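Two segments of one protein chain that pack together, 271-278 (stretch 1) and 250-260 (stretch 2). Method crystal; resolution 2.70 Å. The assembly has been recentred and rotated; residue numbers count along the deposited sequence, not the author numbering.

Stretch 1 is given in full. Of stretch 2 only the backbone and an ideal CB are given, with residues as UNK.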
# COMPACT_ATOMS: atom_id res chain seq x y z
N GLU A 271 -0.48 -26.25 -6.38
CA GLU A 271 0.58 -27.09 -5.82
C GLU A 271 1.97 -26.54 -6.14
O GLU A 271 2.85 -26.48 -5.27
CB GLU A 271 0.48 -28.54 -6.34
CG GLU A 271 -0.79 -29.28 -5.95
CD GLU A 271 -1.87 -29.27 -7.02
OE1 GLU A 271 -2.61 -28.26 -7.12
OE2 GLU A 271 -1.98 -30.28 -7.77
N THR A 272 2.17 -26.15 -7.39
CA THR A 272 3.43 -25.55 -7.81
C THR A 272 3.71 -24.25 -7.07
O THR A 272 4.85 -24.03 -6.66
CB THR A 272 3.53 -25.31 -9.33
OG1 THR A 272 4.78 -24.68 -9.62
CG2 THR A 272 2.43 -24.42 -9.85
N ILE A 273 2.69 -23.41 -6.88
CA ILE A 273 2.83 -22.13 -6.17
C ILE A 273 3.29 -22.42 -4.74
O ILE A 273 4.26 -21.83 -4.28
CB ILE A 273 1.52 -21.32 -6.12
CG1 ILE A 273 1.10 -20.87 -7.52
CG2 ILE A 273 1.66 -20.08 -5.22
CD1 ILE A 273 -0.33 -20.39 -7.62
N CYS A 274 2.58 -23.31 -4.07
CA CYS A 274 2.86 -23.70 -2.68
C CYS A 274 4.27 -24.22 -2.48
O CYS A 274 4.99 -23.79 -1.57
CB CYS A 274 1.88 -24.78 -2.24
SG CYS A 274 0.23 -24.11 -2.03
N ARG A 275 4.63 -25.17 -3.33
CA ARG A 275 5.98 -25.72 -3.37
C ARG A 275 6.98 -24.57 -3.52
O ARG A 275 7.88 -24.41 -2.69
CB ARG A 275 6.11 -26.73 -4.51
CG ARG A 275 7.37 -27.57 -4.48
CD ARG A 275 7.39 -28.61 -5.59
NE ARG A 275 7.14 -28.00 -6.90
CZ ARG A 275 6.23 -28.38 -7.81
NH1 ARG A 275 5.45 -29.45 -7.63
NH2 ARG A 275 6.12 -27.69 -8.94
N GLU A 276 6.76 -23.72 -4.52
CA GLU A 276 7.69 -22.64 -4.87
C GLU A 276 7.56 -21.35 -4.02
O GLU A 276 8.12 -20.32 -4.39
CB GLU A 276 7.58 -22.35 -6.38
CG GLU A 276 7.83 -23.62 -7.21
CD GLU A 276 7.98 -23.39 -8.72
OE1 GLU A 276 8.73 -22.50 -9.15
OE2 GLU A 276 7.36 -24.15 -9.49
N LEU A 277 6.82 -21.41 -2.91
CA LEU A 277 6.89 -20.43 -1.81
C LEU A 277 7.44 -21.03 -0.51
O LEU A 277 7.74 -20.29 0.43
CB LEU A 277 5.50 -19.86 -1.51
CG LEU A 277 4.81 -19.01 -2.59
CD1 LEU A 277 3.37 -18.72 -2.19
CD2 LEU A 277 5.56 -17.70 -2.84
N GLY A 278 7.57 -22.36 -0.44
CA GLY A 278 7.95 -23.04 0.79
C GLY A 278 6.83 -23.01 1.80
O GLY A 278 7.04 -22.71 2.98
N UNK A 250 7.50 -10.72 1.85
CA UNK A 250 6.37 -11.46 2.45
C UNK A 250 5.71 -12.43 1.47
O UNK A 250 5.81 -12.25 0.25
CB UNK A 250 5.32 -10.48 2.97
N UNK A 251 5.03 -13.44 2.00
CA UNK A 251 4.41 -14.46 1.18
C UNK A 251 3.56 -13.91 0.05
O UNK A 251 3.77 -14.31 -1.10
CB UNK A 251 3.55 -15.37 2.06
N UNK A 252 2.64 -13.00 0.34
CA UNK A 252 1.65 -12.58 -0.67
C UNK A 252 2.28 -11.86 -1.84
O UNK A 252 1.87 -12.06 -2.98
CB UNK A 252 0.60 -11.67 -0.03
N UNK A 253 3.28 -11.03 -1.56
CA UNK A 253 4.03 -10.36 -2.62
C UNK A 253 4.77 -11.41 -3.47
O UNK A 253 4.79 -11.31 -4.70
CB UNK A 253 5.01 -9.35 -2.03
N UNK A 254 5.34 -12.42 -2.82
CA UNK A 254 6.02 -13.51 -3.53
C UNK A 254 5.06 -14.35 -4.37
O UNK A 254 5.42 -14.75 -5.47
CB UNK A 254 6.74 -14.41 -2.53
N UNK A 255 3.86 -14.60 -3.84
CA UNK A 255 2.80 -15.32 -4.56
C UNK A 255 2.26 -14.54 -5.76
O UNK A 255 2.15 -15.08 -6.86
CB UNK A 255 1.65 -15.64 -3.60
N UNK A 256 1.91 -13.27 -5.53
CA UNK A 256 1.42 -12.42 -6.62
C UNK A 256 2.45 -12.25 -7.76
O UNK A 256 2.06 -12.16 -8.94
CB UNK A 256 1.04 -11.05 -6.06
N UNK A 257 3.74 -12.23 -7.40
CA UNK A 257 4.82 -12.15 -8.38
C UNK A 257 4.98 -13.45 -9.13
O UNK A 257 5.04 -13.46 -10.37
CB UNK A 257 6.14 -11.78 -7.70
N UNK A 258 5.06 -14.56 -8.39
CA UNK A 258 5.17 -15.88 -9.01
C UNK A 258 4.08 -16.03 -10.06
O UNK A 258 4.38 -16.30 -11.21
CB UNK A 258 5.07 -16.99 -7.96
N UNK A 259 2.84 -15.82 -9.65
CA UNK A 259 1.69 -15.87 -10.56
C UNK A 259 1.87 -14.96 -11.77
O UNK A 259 1.62 -15.40 -12.88
CB UNK A 259 0.41 -15.48 -9.81
N UNK A 260 2.30 -13.73 -11.55
CA UNK A 260 2.51 -12.77 -12.66
C UNK A 260 3.51 -13.30 -13.67
O UNK A 260 3.27 -13.23 -14.88
CB UNK A 260 2.99 -11.42 -12.12

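Stretch 1 is the last turn and a half of a helix, 271-275, followed by a type I turn from Arg275 to Gly278. Stretch 2 is helical from 251 onward. The two helix axes cross at 133° and come within 10.6 Å.

Position 250 lies just before the helix. Stretch 1 is out of reach. Serine, threonine, asparagine, aspartate or glycine often precedes a helix. It is Gly250, at the N-cap position.

At 251 the CA-to-CB bond points sideways. The ideal CB is 5.4 Å from Leu277 CD1, so a small or medium apolar side chain would suit. It is Val251. Its backbone O lies 4.2 Å from Leu277 CD2.

Position 252 points away and 253 is out of reach. Stretch 1 restricts neither. They are Met252 and Glu253.

Position 254 points toward stretch 1. The ideal CB is 3.5 Å from Leu277 CD2, so the base of the side chain must pack on the leucine. Farther out lies the carbonyl of Leu277, an acceptor. A long side chain with a donor at its end, lysine or arginine, could do both. It is Arg254. Its CB packs 3.6 Å from Leu277 CD2, and its NH1 gives a weak hydrogen bond to Leu277 O at 3.3 Å.

At 255 the ideal CB is already 3.8 Å from Leu277 CD1 and 4.7 Å from Ile273 CG2. There is little space between the two, so alanine fits best, or serine; glycine would fit but would loosen the helix. It is Ala255. Its CB packs 3.8 Å from Leu277 CD1.

Positions 256 and 257 are out of reach, and many residues would serve. They are His256 and Arg257, each hydrogen-bonded elsewhere in the structure.

Position 258 points toward stretch 1. Near its CB lie Leu277 and Ile273; beyond them wait the hydroxyl of Thr272 and the carboxylate of Glu276. A long side chain with an apolar body and a polar tip would suit: tyrosine, lysine or arginine. It is Tyr258. Ring atom CD2 lies 3.9 Å from Ile273 CG1. Thr272 OG1 donates a hydrogen bond to Tyr258 OH at 3.0 Å, and Glu276 OE2 is 2.7 Å from the same OH.

At 259 CA-to-CB points sideways, and the ideal CB is 5.4 Å from Ile273 CD1. Leucine, isoleucine or methionine could reach it. It is Ile259, with CG1 3.9 Å from Ile273 CD1.

Position 260 is out of reach, and many residues would serve. It is His260.

Stretch 2, residues 250-260: GVMERAHRYIH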
# COMPACT_ATOMS: atom_id res chain seq x y z
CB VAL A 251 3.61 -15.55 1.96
CG1 VAL A 251 4.55 -16.54 2.62
CG2 VAL A 251 2.61 -14.97 2.96
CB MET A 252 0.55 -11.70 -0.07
CG MET A 252 -0.63 -11.42 -1.00
SD MET A 252 -1.43 -12.85 -1.77
CE MET A 252 -3.08 -12.47 -1.21
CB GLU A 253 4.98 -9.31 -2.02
CG GLU A 253 5.10 -7.99 -2.79
CD GLU A 253 6.39 -7.85 -3.55
OE1 GLU A 253 6.74 -8.80 -4.28
OE2 GLU A 253 7.06 -6.79 -3.41
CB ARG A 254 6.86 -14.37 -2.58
CG ARG A 254 8.19 -13.71 -2.24
CD ARG A 254 9.08 -14.58 -1.38
NE ARG A 254 8.46 -14.80 -0.07
CZ ARG A 254 8.24 -15.98 0.51
NH1 ARG A 254 8.60 -17.14 -0.06
NH2 ARG A 254 7.64 -16.01 1.71
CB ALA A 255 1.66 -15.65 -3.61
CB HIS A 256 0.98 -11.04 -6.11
CG HIS A 256 -0.41 -11.02 -5.53
ND1 HIS A 256 -0.84 -10.02 -4.69
CD2 HIS A 256 -1.45 -11.87 -5.67
CE1 HIS A 256 -2.09 -10.25 -4.34
NE2 HIS A 256 -2.49 -11.36 -4.92
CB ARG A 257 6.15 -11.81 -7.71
CG ARG A 257 7.27 -11.52 -8.70
CD ARG A 257 8.57 -11.14 -8.03
NE ARG A 257 9.04 -12.17 -7.10
CZ ARG A 257 10.05 -12.02 -6.24
NH1 ARG A 257 10.74 -10.88 -6.20
NH2 ARG A 257 10.38 -13.02 -5.42
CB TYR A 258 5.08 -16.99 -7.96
CG TYR A 258 5.32 -18.34 -8.57
CD1 TYR A 258 6.62 -18.82 -8.74
CD2 TYR A 258 4.26 -19.12 -9.02
CE1 TYR A 258 6.84 -20.05 -9.33
CE2 TYR A 258 4.47 -20.35 -9.61
CZ TYR A 258 5.76 -20.82 -9.77
OH TYR A 258 5.95 -22.07 -10.37
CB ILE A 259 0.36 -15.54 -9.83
CG1 ILE A 259 -0.07 -16.75 -8.99
CG2 ILE A 259 -0.76 -15.17 -10.81
CD1 ILE A 259 -1.15 -16.45 -7.98
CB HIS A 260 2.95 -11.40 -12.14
CG HIS A 260 3.24 -10.40 -13.22
ND1 HIS A 260 2.29 -9.51 -13.68
CD2 HIS A 260 4.37 -10.15 -13.93
CE1 HIS A 260 2.82 -8.76 -14.63
NE2 HIS A 260 4.08 -9.13 -14.80
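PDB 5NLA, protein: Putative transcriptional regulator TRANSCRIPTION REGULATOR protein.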